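Local coordinates for protein ATPase BagA (Mycobacterium tuberculosis H37Rv, PDB 6BS3) that hydrolyses ATP as one of the two subunits of the BagAB ATPase complex, whose activity is required for resistance to nitric oxide and to elevated glycerol, at residues V21-V26 with K197-N202; L41-A46 with K78-E83; L54-G59 with A90-I95; G235-N240 with D306-P311. All coordinates share one frame; numbering follows the deposited sequence.

Interaction 1: residues V21-V26 with K197-N202; sequences VRLHLV and KLLHSN
L23 and L199 form the closest leucine pair between strand 23-28 and the last turn of helix 188-200. CD2 of L23 stands 4.0 Å from CD2 of L199, with the two side chains slanting across each other. Both L23 and L25 send their CB toward the helix, and in L23 CG sits anti to the backbone N (chi1 173°), from where its CD2 branch meets L199 and also CD2 of L198. The same L199 CD2 meets CD1 of L25 at 4.3 Å, so one helix methyl serves two residues of the strand. On this buried side helix 130-146 closes in, with V145 against both L23 and L198 and I141 against L23.

The other end is thinner. N202 is exposed and its CB points away from the strand; what touches is its backbone O, 3.6 Å from CG2 of V21. The turn leading there is held from within, since L198 O accepts from S201 OG at 2.9 Å and from S201 N, both on the same face of its carbonyl plane. Between these segments the contact is leucine methyl packing without polar pairing, so the joint of helix 188-200 to the central sheet of this P-loop NTPase fold is probably hydrophobic here.

Interaction 2: residues L41-A46 with K78-E83; sequences LALTLA and KIATAE
Here the helix that follows the P-loop of this P-loop NTPase fold meets the margin of the central sheet: L43 and A46 of helix 34-46 pack on A80 and A82 of strand 77-82, the outermost strand on that side within the chain. The helix starts at the ATP-binding residues K34, S35 and T36, and by 41-46 it has run well clear of the nucleotide. The two short axes pass 8.0 Å apart at 42°, a close approach for a helix over a strand, and small residues make it possible. A80 and A82 both turn CB toward the helix.

L43 is the one large side chain in the contact. Its CG lies anti to the carbonyl carbon (chi1 -71°), and its CD2 reaches A80 CB at 3.9 Å. L327, Y328 and S331 of helix 324-336 also pack on L43, so the leucine is held between strand and C-terminal helix. Y328 OH hydrogen-bonds T81 O, tying that helix to the same strand.

Within strand 77-82, I79 and A80 both face V88 of strand 86-92, a classic beta bulge. T81 points its CB away from the helix, and K78 NZ donates to T81 OG1 at 3.2 Å on the exposed side. E83 makes a backbone hydrogen bond with G48, just past the helix.

The tightest spot belongs to A82: its CB sits 3.7 Å from the backbone O of L43 and only 3.5 Å from CB of A46.

Interaction 3: residues L54-G59 with A90-I95; sequences LVEVEG and ALAIDI
I93 carries CG1 anti to its carbonyl carbon (chi1 -60°) and extends from there to CD1 (chi2 168°), which meets V55 CG1 at 3.6 Å; that methyl is itself anti to the backbone N of V55. The pair sits at the end of two neighbouring parallel strands, 51-56 and 86-92, in the P-loop NTPase sheet. V57 lies alongside I93, pointing the same way, and its CG1 also touches I93 CD1. Helix 130-146 covers this side, with L137 on I93 and I141 on V57.

The backbones are laced in parallel register. L91 N donates to L54 O at 2.8 Å, and L91 O takes E56 N in return. I93 N then reaches E56 O at 3.2 Å, carrying the ladder just beyond the strands.

E56 projects from the other face, the one where L54 packs on A38 and A39 of the P-loop helix. Its CG takes the crowded position between N and carbonyl carbon (chi1 72°) and rests 3.9 Å from CA of A92. The carboxylate is gripped by backbone amides, OE2 by G62 N and OE1 by I63 N, and the side chain lies about 7 Å from the bound magnesium.

One water bridges the diverging ends: it donates to E56 O at 3.0 Å and to I93 O at 2.7 Å, and accepts from G59 N at 2.9 Å.

Interaction 4: residues G235-N240 with D306-P311; sequences GSVIVN and DALQVP. With ADP (adenosine-5'-diphosphate), chain C.
The ring of P311 sits directly against a backbone carbonyl: its CG is 3.3 Å from the O of G235, and its CD is nearly as close. The ring also borders the hydroxyl of S236, whose OG lies 3.8 Å from P311 CB and is hydrogen-bonded to G13 O near the N terminus.

A single hydrogen bond joins the segments. V237 N donates to P311 O at 2.8 Å with an N-H...O angle of 171°. V237 also bonds through its backbone to L313, so P311 begins the parallel pairing of strand 234-242 with strand 312-316. Before it, Q309 is the centre of an inverse gamma turn. V310 carries CG1 anti to its backbone N (chi1 162°), and that methyl meets V237 CG2 at 3.7 Å, the two side chains crossing at about a right angle. L308 adds CD1 more loosely to the same V237 methyl, while I224 of helix 214-229 packs on both V237 and L308.

Farther along strand 234-242, the amide of N240 meets N6 and N7 of the adenine of ADP. Its OD1 accepts a weak hydrogen bond from N6 at 3.0 Å, and its ND2 lies 3.0 Å from N7 while bonded to T32 O. The loop thus adds one short backbone bond and apolar contacts near the start of a strand whose N240 forms part of the ADP pocket.

Overall arrangement
From the N terminus, strand 23-28 opens the long loop that interaction 1 closes at helix 188-200, and interactions 2 and 3 both nest inside it. These two cross: the chain visits 41-46, 54-59, 78-83 and 90-95 in turn, interlocking the P-loop helix with the sheet's 77-82 margin. They touch where I79 CG2 meets A90 CB. Interaction 1 also borders interaction 2, because H24 and V26 pack on L41 and H24 on L45, while L23 and L25 serve helix 188-200. Interaction 4 follows in series, closing a mostly helical excursion and tying in the last strand, 312-316. Interactions 3 and 4 lie on opposite sides of the chain's centre, about 26 Å between their centres.

Interaction 1: residues V21-V26 with K197-N202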
loop_
_atom_site.group_PDB
_atom_site.type_symbol
_atom_site.label_atom_id
_atom_site.label_comp_id
_atom_site.label_asym_id
_atom_site.label_seq_id
_atom_site.Cartn_x
_atom_site.Cartn_y
_atom_site.Cartn_z
ATOM N N VAL A 21 16.215 1.862 24.162
ATOM C CA VAL A 21 15.976 2.630 22.929
ATOM C C VAL A 21 15.002 3.804 23.219
ATOM O O VAL A 21 13.938 3.597 23.812
ATOM C CB VAL A 21 15.459 1.714 21.770
ATOM C CG1 VAL A 21 14.925 2.528 20.592
ATOM C CG2 VAL A 21 16.538 0.747 21.298
ATOM N N ARG A 22 15.374 5.019 22.764
ATOM C CA ARG A 22 14.588 6.254 22.892
ATOM C C ARG A 22 13.842 6.561 21.595
ATOM O O ARG A 22 12.822 7.254 21.631
ATOM C CB ARG A 22 15.506 7.449 23.208
ATOM C CG ARG A 22 16.386 7.322 24.471
ATOM C CD ARG A 22 15.845 7.903 25.793
ATOM N NE ARG A 22 14.812 8.944 25.675
ATOM C CZ ARG A 22 15.016 10.152 25.166
ATOM N NH1 ARG A 22 16.212 10.489 24.696
ATOM N NH2 ARG A 22 14.013 11.015 25.072
ATOM N N LEU A 23 14.374 6.102 20.441
ATOM C CA LEU A 23 13.767 6.356 19.129
ATOM C C LEU A 23 13.391 5.075 18.421
ATOM O O LEU A 23 14.273 4.345 17.979
ATOM C CB LEU A 23 14.678 7.242 18.234
ATOM C CG LEU A 23 14.233 7.435 16.765
ATOM C CD1 LEU A 23 12.886 8.151 16.674
ATOM C CD2 LEU A 23 15.324 8.120 15.937
ATOM N N HIS A 24 12.076 4.836 18.271
ATOM C CA HIS A 24 11.554 3.640 17.598
ATOM C C HIS A 24 10.994 4.007 16.248
ATOM O O HIS A 24 10.092 4.835 16.171
ATOM C CB HIS A 24 10.473 2.925 18.435
ATOM C CG HIS A 24 10.979 2.418 19.749
ATOM N ND1 HIS A 24 11.453 1.119 19.892
ATOM C CD2 HIS A 24 11.067 3.048 20.940
ATOM C CE1 HIS A 24 11.822 1.009 21.156
ATOM N NE2 HIS A 24 11.611 2.146 21.823
ATOM N N LEU A 25 11.530 3.405 15.180
ATOM C CA LEU A 25 11.030 3.701 13.843
ATOM C C LEU A 25 10.251 2.489 13.355
ATOM O O LEU A 25 10.783 1.383 13.356
ATOM C CB LEU A 25 12.183 4.079 12.884
ATOM C CG LEU A 25 13.004 5.321 13.224
ATOM C CD1 LEU A 25 14.448 5.156 12.761
ATOM C CD2 LEU A 25 12.439 6.554 12.535
ATOM N N VAL A 26 8.978 2.684 13.004
ATOM C CA VAL A 26 8.082 1.608 12.565
ATOM C C VAL A 26 7.866 1.683 11.063
ATOM O O VAL A 26 7.169 2.579 10.551
ATOM C CB VAL A 26 6.742 1.542 13.381
ATOM C CG1 VAL A 26 5.908 0.331 12.971
ATOM C CG2 VAL A 26 7.006 1.517 14.890
ATOM N N LYS A 197 24.617 10.416 14.130
ATOM C CA LYS A 197 25.071 9.815 15.391
ATOM C C LYS A 197 23.907 9.161 16.122
ATOM O O LYS A 197 24.050 8.032 16.580
ATOM C CB LYS A 197 25.733 10.868 16.297
ATOM C CG LYS A 197 27.245 10.836 16.263
ATOM C CD LYS A 197 27.846 12.090 16.894
ATOM C CE LYS A 197 28.372 13.052 15.852
ATOM N NZ LYS A 197 28.669 14.395 16.418
ATOM N N LEU A 198 22.754 9.874 16.227
ATOM C CA LEU A 198 21.555 9.365 16.888
ATOM C C LEU A 198 21.033 8.118 16.181
ATOM O O LEU A 198 20.841 7.096 16.842
ATOM C CB LEU A 198 20.455 10.444 17.015
ATOM C CG LEU A 198 19.068 9.957 17.517
ATOM C CD1 LEU A 198 19.138 9.410 18.938
ATOM C CD2 LEU A 198 18.049 11.053 17.461
ATOM N N LEU A 199 20.834 8.196 14.846
ATOM C CA LEU A 199 20.308 7.089 14.026
ATOM C C LEU A 199 21.129 5.811 14.092
ATOM O O LEU A 199 20.549 4.739 14.164
ATOM C CB LEU A 199 20.101 7.501 12.565
ATOM C CG LEU A 199 19.038 8.563 12.299
ATOM C CD1 LEU A 199 19.087 9.020 10.850
ATOM C CD2 LEU A 199 17.631 8.076 12.710
ATOM N N HIS A 200 22.463 5.934 14.113
ATOM C CA HIS A 200 23.410 4.812 14.150
ATOM C C HIS A 200 23.688 4.255 15.578
ATOM O O HIS A 200 24.268 3.179 15.700
ATOM C CB HIS A 200 24.717 5.195 13.414
ATOM C CG HIS A 200 24.504 5.256 11.936
ATOM N ND1 HIS A 200 23.912 6.364 11.334
ATOM C CD2 HIS A 200 24.703 4.307 10.992
ATOM C CE1 HIS A 200 23.788 6.060 10.054
ATOM N NE2 HIS A 200 24.250 4.835 9.797
ATOM N N SER A 201 23.198 4.927 16.635
ATOM C CA SER A 201 23.416 4.493 18.014
ATOM C C SER A 201 22.421 3.440 18.525
ATOM O O SER A 201 21.441 3.107 17.851
ATOM C CB SER A 201 23.440 5.695 18.956
ATOM O OG SER A 201 22.124 6.151 19.213
ATOM N N ASN A 202 22.685 2.957 19.763
ATOM C CA ASN A 202 21.883 2.022 20.551
ATOM C C ASN A 202 20.632 2.718 21.132
ATOM O O ASN A 202 19.843 2.075 21.820
ATOM C CB ASN A 202 22.745 1.360 21.665
ATOM C CG ASN A 202 23.272 2.257 22.787
ATOM O OD1 ASN A 202 22.849 3.404 23.009
ATOM N ND2 ASN A 202 24.213 1.725 23.552
#

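Interaction 2: residues L41-A46 with K78-E83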
loop_
_atom_site.group_PDB
_atom_site.type_symbol
_atom_site.label_atom_id
_atom_site.label_comp_id
_atom_site.label_asym_id
_atom_site.label_seq_id
_atom_site.Cartn_x
_atom_site.Cartn_y
_atom_site.Cartn_z
ATOM N N LEU A 41 2.399 0.341 19.962
ATOM C CA LEU A 41 3.733 0.354 20.538
ATOM C C LEU A 41 3.878 1.548 21.498
ATOM O O LEU A 41 4.382 1.379 22.610
ATOM C CB LEU A 41 4.838 0.353 19.440
ATOM C CG LEU A 41 6.310 0.464 19.950
ATOM C CD1 LEU A 41 6.638 -0.626 20.966
ATOM C CD2 LEU A 41 7.310 0.499 18.795
ATOM N N ALA A 42 3.410 2.732 21.077
ATOM C CA ALA A 42 3.429 3.977 21.866
ATOM C C ALA A 42 2.672 3.782 23.171
ATOM O O ALA A 42 3.182 4.174 24.218
ATOM C CB ALA A 42 2.831 5.139 21.063
ATOM N N LEU A 43 1.479 3.130 23.111
ATOM C CA LEU A 43 0.645 2.807 24.280
ATOM C C LEU A 43 1.382 1.883 25.218
ATOM O O LEU A 43 1.324 2.085 26.429
ATOM C CB LEU A 43 -0.724 2.183 23.892
ATOM C CG LEU A 43 -1.765 3.127 23.238
ATOM C CD1 LEU A 43 -2.909 2.329 22.587
ATOM C CD2 LEU A 43 -2.339 4.137 24.262
ATOM N N THR A 44 2.094 0.884 24.663
ATOM C CA THR A 44 2.844 -0.108 25.441
ATOM C C THR A 44 3.998 0.553 26.210
ATOM O O THR A 44 4.187 0.255 27.373
ATOM C CB THR A 44 3.347 -1.270 24.542
ATOM O OG1 THR A 44 2.266 -1.796 23.778
ATOM C CG2 THR A 44 3.960 -2.384 25.342
ATOM N N LEU A 45 4.750 1.441 25.553
ATOM C CA LEU A 45 5.897 2.114 26.135
ATOM C C LEU A 45 5.515 3.208 27.116
ATOM O O LEU A 45 6.325 3.525 27.981
ATOM C CB LEU A 45 6.841 2.634 25.029
ATOM C CG LEU A 45 7.454 1.554 24.087
ATOM C CD1 LEU A 45 8.275 2.188 23.025
ATOM C CD2 LEU A 45 8.302 0.521 24.872
ATOM N N ALA A 46 4.290 3.777 27.004
ATOM C CA ALA A 46 3.809 4.816 27.924
ATOM C C ALA A 46 3.266 4.268 29.229
ATOM O O ALA A 46 3.251 5.002 30.212
ATOM C CB ALA A 46 2.774 5.703 27.258
ATOM N N LYS A 78 -1.788 15.654 23.751
ATOM C CA LYS A 78 -2.164 14.390 24.370
ATOM C C LYS A 78 -3.334 13.776 23.613
ATOM O O LYS A 78 -4.378 14.407 23.450
ATOM C CB LYS A 78 -2.533 14.596 25.840
ATOM C CG LYS A 78 -2.719 13.303 26.618
ATOM C CD LYS A 78 -3.247 13.568 28.019
ATOM C CE LYS A 78 -3.232 12.303 28.862
ATOM N NZ LYS A 78 -4.201 12.374 29.991
ATOM N N ILE A 79 -3.156 12.542 23.153
ATOM C CA ILE A 79 -4.200 11.860 22.402
ATOM C C ILE A 79 -4.711 10.603 23.099
ATOM O O ILE A 79 -5.814 10.136 22.812
ATOM C CB ILE A 79 -3.719 11.484 20.987
ATOM C CG1 ILE A 79 -4.821 10.741 20.228
ATOM C CG2 ILE A 79 -2.456 10.641 21.061
ATOM C CD1 ILE A 79 -4.781 10.954 18.730
ATOM N N ALA A 80 -3.917 10.057 24.016
ATOM C CA ALA A 80 -4.323 8.845 24.721
ATOM C C ALA A 80 -3.671 8.642 26.089
ATOM O O ALA A 80 -2.498 8.958 26.293
ATOM C CB ALA A 80 -4.086 7.624 23.843
ATOM N N THR A 81 -4.461 8.110 27.014
ATOM C CA THR A 81 -4.025 7.799 28.376
ATOM C C THR A 81 -3.576 6.330 28.332
ATOM O O THR A 81 -4.345 5.464 27.913
ATOM C CB THR A 81 -5.155 8.065 29.417
ATOM O OG1 THR A 81 -5.412 9.476 29.505
ATOM C CG2 THR A 81 -4.817 7.540 30.815
ATOM N N ALA A 82 -2.324 6.058 28.686
ATOM C CA ALA A 82 -1.830 4.682 28.725
ATOM C C ALA A 82 -2.139 4.106 30.113
ATOM O O ALA A 82 -2.546 4.847 31.001
ATOM C CB ALA A 82 -0.339 4.663 28.476
ATOM N N GLU A 83 -1.941 2.795 30.297
ATOM C CA GLU A 83 -2.112 2.067 31.558
ATOM C C GLU A 83 -1.350 2.723 32.713
ATOM O O GLU A 83 -0.194 3.119 32.547
ATOM C CB GLU A 83 -1.587 0.636 31.397
ATOM C CG GLU A 83 -2.572 -0.365 30.823
ATOM C CD GLU A 83 -2.203 -1.818 31.077
ATOM O OE1 GLU A 83 -1.387 -2.087 31.993
ATOM O OE2 GLU A 83 -2.742 -2.693 30.361
#

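Interaction 3: residues L54-G59 with A90-I95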
loop_
_atom_site.group_PDB
_atom_site.type_symbol
_atom_site.label_atom_id
_atom_site.label_comp_id
_atom_site.label_asym_id
_atom_site.label_seq_id
_atom_site.Cartn_x
_atom_site.Cartn_y
_atom_site.Cartn_z
ATOM N N LEU A 54 4.127 9.995 19.721
ATOM C CA LEU A 54 3.797 9.267 18.487
ATOM C C LEU A 54 3.896 10.274 17.314
ATOM O O LEU A 54 3.149 11.259 17.268
ATOM C CB LEU A 54 2.385 8.632 18.593
ATOM C CG LEU A 54 1.838 7.898 17.364
ATOM C CD1 LEU A 54 2.738 6.680 16.968
ATOM C CD2 LEU A 54 0.382 7.528 17.566
ATOM N N VAL A 55 4.842 10.036 16.392
ATOM C CA VAL A 55 5.170 10.935 15.269
ATOM C C VAL A 55 4.811 10.364 13.891
ATOM O O VAL A 55 5.144 9.217 13.604
ATOM C CB VAL A 55 6.682 11.306 15.324
ATOM C CG1 VAL A 55 7.078 12.276 14.201
ATOM C CG2 VAL A 55 7.086 11.863 16.689
ATOM N N GLU A 56 4.164 11.167 13.029
ATOM C CA GLU A 56 3.937 10.773 11.629
ATOM C C GLU A 56 4.601 11.827 10.721
ATOM O O GLU A 56 4.660 12.995 11.093
ATOM C CB GLU A 56 2.478 10.474 11.294
ATOM C CG GLU A 56 1.583 11.700 11.241
ATOM C CD GLU A 56 0.199 11.331 10.773
ATOM O OE1 GLU A 56 -0.765 11.634 11.505
ATOM O OE2 GLU A 56 0.078 10.706 9.696
ATOM N N VAL A 57 5.184 11.408 9.586
ATOM C CA VAL A 57 6.039 12.295 8.771
ATOM C C VAL A 57 5.582 12.541 7.297
ATOM O O VAL A 57 6.268 13.279 6.584
ATOM C CB VAL A 57 7.498 11.732 8.798
ATOM C CG1 VAL A 57 8.028 11.567 10.227
ATOM C CG2 VAL A 57 7.604 10.414 8.038
ATOM N N GLU A 58 4.448 11.960 6.845
ATOM C CA GLU A 58 4.083 12.072 5.426
ATOM C C GLU A 58 2.934 13.044 5.111
ATOM O O GLU A 58 2.525 13.146 3.957
ATOM C CB GLU A 58 3.803 10.678 4.830
ATOM C CG GLU A 58 4.975 9.713 4.999
ATOM C CD GLU A 58 4.867 8.369 4.310
ATOM O OE1 GLU A 58 3.798 7.727 4.401
ATOM O OE2 GLU A 58 5.860 7.959 3.669
ATOM N N GLY A 59 2.438 13.744 6.121
ATOM C CA GLY A 59 1.344 14.705 5.975
ATOM C C GLY A 59 0.002 14.061 5.692
ATOM O O GLY A 59 -0.939 14.746 5.308
ATOM N N ALA A 90 0.744 13.180 20.472
ATOM C CA ALA A 90 0.799 13.012 19.018
ATOM C C ALA A 90 1.449 14.189 18.333
ATOM O O ALA A 90 1.178 15.337 18.686
ATOM C CB ALA A 90 -0.608 12.789 18.443
ATOM N N LEU A 91 2.277 13.916 17.330
ATOM C CA LEU A 91 2.847 14.980 16.510
ATOM C C LEU A 91 2.706 14.679 15.006
ATOM O O LEU A 91 3.454 13.872 14.465
ATOM C CB LEU A 91 4.289 15.404 16.882
ATOM C CG LEU A 91 4.863 16.571 16.008
ATOM C CD1 LEU A 91 4.135 17.931 16.259
ATOM C CD2 LEU A 91 6.363 16.704 16.186
ATOM N N ALA A 92 1.732 15.316 14.346
ATOM C CA ALA A 92 1.567 15.183 12.891
ATOM C C ALA A 92 2.463 16.294 12.324
ATOM O O ALA A 92 2.120 17.478 12.453
ATOM C CB ALA A 92 0.106 15.407 12.493
ATOM N N ILE A 93 3.681 15.939 11.858
ATOM C CA ILE A 93 4.612 16.962 11.351
ATOM C C ILE A 93 4.032 17.623 10.081
ATOM O O ILE A 93 3.614 16.932 9.149
ATOM C CB ILE A 93 6.073 16.447 11.130
ATOM C CG1 ILE A 93 6.716 15.924 12.442
ATOM C CG2 ILE A 93 6.949 17.547 10.481
ATOM C CD1 ILE A 93 8.091 15.119 12.221
ATOM N N ASP A 94 3.964 18.952 10.089
ATOM C CA ASP A 94 3.506 19.769 8.971
ATOM C C ASP A 94 4.810 20.252 8.318
ATOM O O ASP A 94 5.524 21.067 8.913
ATOM C CB ASP A 94 2.657 20.929 9.525
ATOM C CG ASP A 94 2.106 21.946 8.538
ATOM O OD1 ASP A 94 2.752 22.182 7.494
ATOM O OD2 ASP A 94 1.048 22.537 8.831
ATOM N N ILE A 95 5.160 19.685 7.141
ATOM C CA ILE A 95 6.420 19.974 6.432
ATOM C C ILE A 95 6.552 21.461 6.062
ATOM O O ILE A 95 7.650 22.015 6.137
ATOM C CB ILE A 95 6.672 19.023 5.209
ATOM C CG1 ILE A 95 8.153 19.037 4.765
ATOM C CG2 ILE A 95 5.740 19.309 4.017
ATOM C CD1 ILE A 95 9.100 18.396 5.692
HETATM O O HOH W 1 3.051 14.325 8.904
#

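Interaction 4: residues G235-N240 with D306-P311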
loop_
_atom_site.group_PDB
_atom_site.type_symbol
_atom_site.label_atom_id
_atom_site.label_comp_id
_atom_site.label_asym_id
_atom_site.label_seq_id
_atom_site.Cartn_x
_atom_site.Cartn_y
_atom_site.Cartn_z
ATOM N N GLY A 235 15.540 -3.450 15.027
ATOM C CA GLY A 235 14.881 -3.793 16.275
ATOM C C GLY A 235 14.214 -5.145 16.176
ATOM O O GLY A 235 14.858 -6.164 16.399
ATOM N N SER A 236 12.939 -5.172 15.802
ATOM C CA SER A 236 12.174 -6.415 15.689
ATOM C C SER A 236 11.437 -6.517 14.360
ATOM O O SER A 236 11.101 -5.503 13.750
ATOM C CB SER A 236 11.129 -6.481 16.807
ATOM O OG SER A 236 11.671 -6.759 18.089
ATOM N N VAL A 237 11.118 -7.743 13.946
ATOM C CA VAL A 237 10.214 -7.974 12.817
ATOM C C VAL A 237 8.853 -8.244 13.506
ATOM O O VAL A 237 8.783 -9.076 14.404
ATOM C CB VAL A 237 10.645 -9.118 11.858
ATOM C CG1 VAL A 237 9.506 -9.499 10.902
ATOM C CG2 VAL A 237 11.885 -8.729 11.072
ATOM N N ILE A 238 7.813 -7.478 13.154
ATOM C CA ILE A 238 6.490 -7.624 13.743
ATOM C C ILE A 238 5.558 -8.233 12.719
ATOM O O ILE A 238 5.209 -7.576 11.733
ATOM C CB ILE A 238 5.960 -6.287 14.344
ATOM C CG1 ILE A 238 6.995 -5.655 15.309
ATOM C CG2 ILE A 238 4.574 -6.481 15.007
ATOM C CD1 ILE A 238 6.665 -4.171 15.897
ATOM N N VAL A 239 5.177 -9.505 12.938
ATOM C CA VAL A 239 4.264 -10.235 12.057
ATOM C C VAL A 239 2.848 -9.937 12.503
ATOM O O VAL A 239 2.399 -10.445 13.524
ATOM C CB VAL A 239 4.557 -11.764 11.915
ATOM C CG1 VAL A 239 3.534 -12.432 10.988
ATOM C CG2 VAL A 239 5.974 -12.021 11.405
ATOM N N ASN A 240 2.159 -9.079 11.740
ATOM C CA ASN A 240 0.789 -8.663 12.002
ATOM C C ASN A 240 -0.242 -9.637 11.401
ATOM O O ASN A 240 0.082 -10.440 10.512
ATOM C CB ASN A 240 0.577 -7.246 11.433
ATOM C CG ASN A 240 -0.601 -6.493 12.005
ATOM O OD1 ASN A 240 -1.093 -6.781 13.108
ATOM N ND2 ASN A 240 -1.081 -5.499 11.262
ATOM N N ASP A 306 13.127 -16.861 8.887
ATOM C CA ASP A 306 13.949 -17.713 9.769
ATOM C C ASP A 306 15.462 -17.507 9.584
ATOM O O ASP A 306 16.232 -17.714 10.522
ATOM C CB ASP A 306 13.585 -19.208 9.616
ATOM C CG ASP A 306 12.155 -19.587 9.989
ATOM O OD1 ASP A 306 11.380 -18.684 10.399
ATOM O OD2 ASP A 306 11.807 -20.787 9.869
ATOM N N ALA A 307 15.867 -17.075 8.384
ATOM C CA ALA A 307 17.248 -16.790 8.004
ATOM C C ALA A 307 17.822 -15.584 8.762
ATOM O O ALA A 307 19.038 -15.534 8.986
ATOM C CB ALA A 307 17.321 -16.539 6.507
ATOM N N LEU A 308 16.951 -14.613 9.138
ATOM C CA LEU A 308 17.344 -13.407 9.876
ATOM C C LEU A 308 17.533 -13.741 11.346
ATOM O O LEU A 308 16.682 -14.406 11.936
ATOM C CB LEU A 308 16.271 -12.302 9.775
ATOM C CG LEU A 308 15.734 -11.910 8.406
ATOM C CD1 LEU A 308 14.352 -11.319 8.543
ATOM C CD2 LEU A 308 16.665 -10.935 7.704
ATOM N N GLN A 309 18.609 -13.247 11.954
ATOM C CA GLN A 309 18.834 -13.472 13.382
ATOM C C GLN A 309 18.359 -12.190 14.058
ATOM O O GLN A 309 19.139 -11.441 14.654
ATOM C CB GLN A 309 20.311 -13.792 13.672
ATOM C CG GLN A 309 20.775 -15.122 13.071
ATOM C CD GLN A 309 22.247 -15.363 13.287
ATOM O OE1 GLN A 309 23.110 -14.641 12.765
ATOM N NE2 GLN A 309 22.566 -16.398 14.054
ATOM N N VAL A 310 17.051 -11.922 13.879
ATOM C CA VAL A 310 16.342 -10.732 14.304
ATOM C C VAL A 310 15.148 -11.157 15.165
ATOM O O VAL A 310 14.413 -12.063 14.757
ATOM C CB VAL A 310 15.901 -9.925 13.032
ATOM C CG1 VAL A 310 14.802 -8.918 13.334
ATOM C CG2 VAL A 310 17.093 -9.226 12.374
ATOM N N PRO A 311 14.898 -10.493 16.325
ATOM C CA PRO A 311 13.705 -10.847 17.122
ATOM C C PRO A 311 12.395 -10.670 16.352
ATOM O O PRO A 311 12.247 -9.780 15.507
ATOM C CB PRO A 311 13.769 -9.924 18.345
ATOM C CG PRO A 311 14.828 -8.958 18.070
ATOM C CD PRO A 311 15.667 -9.389 16.932
HETATM P PB ADP C . -0.056 0.978 7.138
HETATM O O1B ADP C . 0.116 2.271 7.965
HETATM O O2B ADP C . -0.562 1.343 5.723
HETATM O O3B ADP C . 1.171 0.109 7.090
HETATM P PA ADP C . -2.523 0.482 8.717
HETATM O O1A ADP C . -3.263 1.716 8.174
HETATM O O2A ADP C . -2.127 0.659 10.133
HETATM O O3A ADP C . -1.256 0.173 7.803
HETATM O "O5'" ADP C . -3.315 -0.860 8.420
HETATM C "C5'" ADP C . -3.907 -1.256 7.162
HETATM C "C4'" ADP C . -5.318 -1.722 7.441
HETATM O "O4'" ADP C . -5.275 -2.919 8.244
HETATM C "C3'" ADP C . -6.217 -0.743 8.200
HETATM O "O3'" ADP C . -7.544 -0.826 7.702
HETATM C "C2'" ADP C . -6.111 -1.230 9.652
HETATM O "O2'" ADP C . -7.217 -0.863 10.470
HETATM C "C1'" ADP C . -5.998 -2.739 9.448
HETATM N N9 ADP C . -5.307 -3.464 10.514
HETATM C C8 ADP C . -4.038 -3.238 10.988
HETATM N N7 ADP C . -3.647 -4.096 11.900
HETATM C C5 ADP C . -4.737 -4.944 12.042
HETATM C C6 ADP C . -4.955 -6.093 12.837
HETATM N N6 ADP C . -4.067 -6.576 13.708
HETATM N N1 ADP C . -6.137 -6.739 12.701
HETATM C C2 ADP C . -7.041 -6.257 11.840
HETATM N N3 ADP C . -6.957 -5.175 11.058
HETATM C C4 ADP C . -5.767 -4.564 11.196
#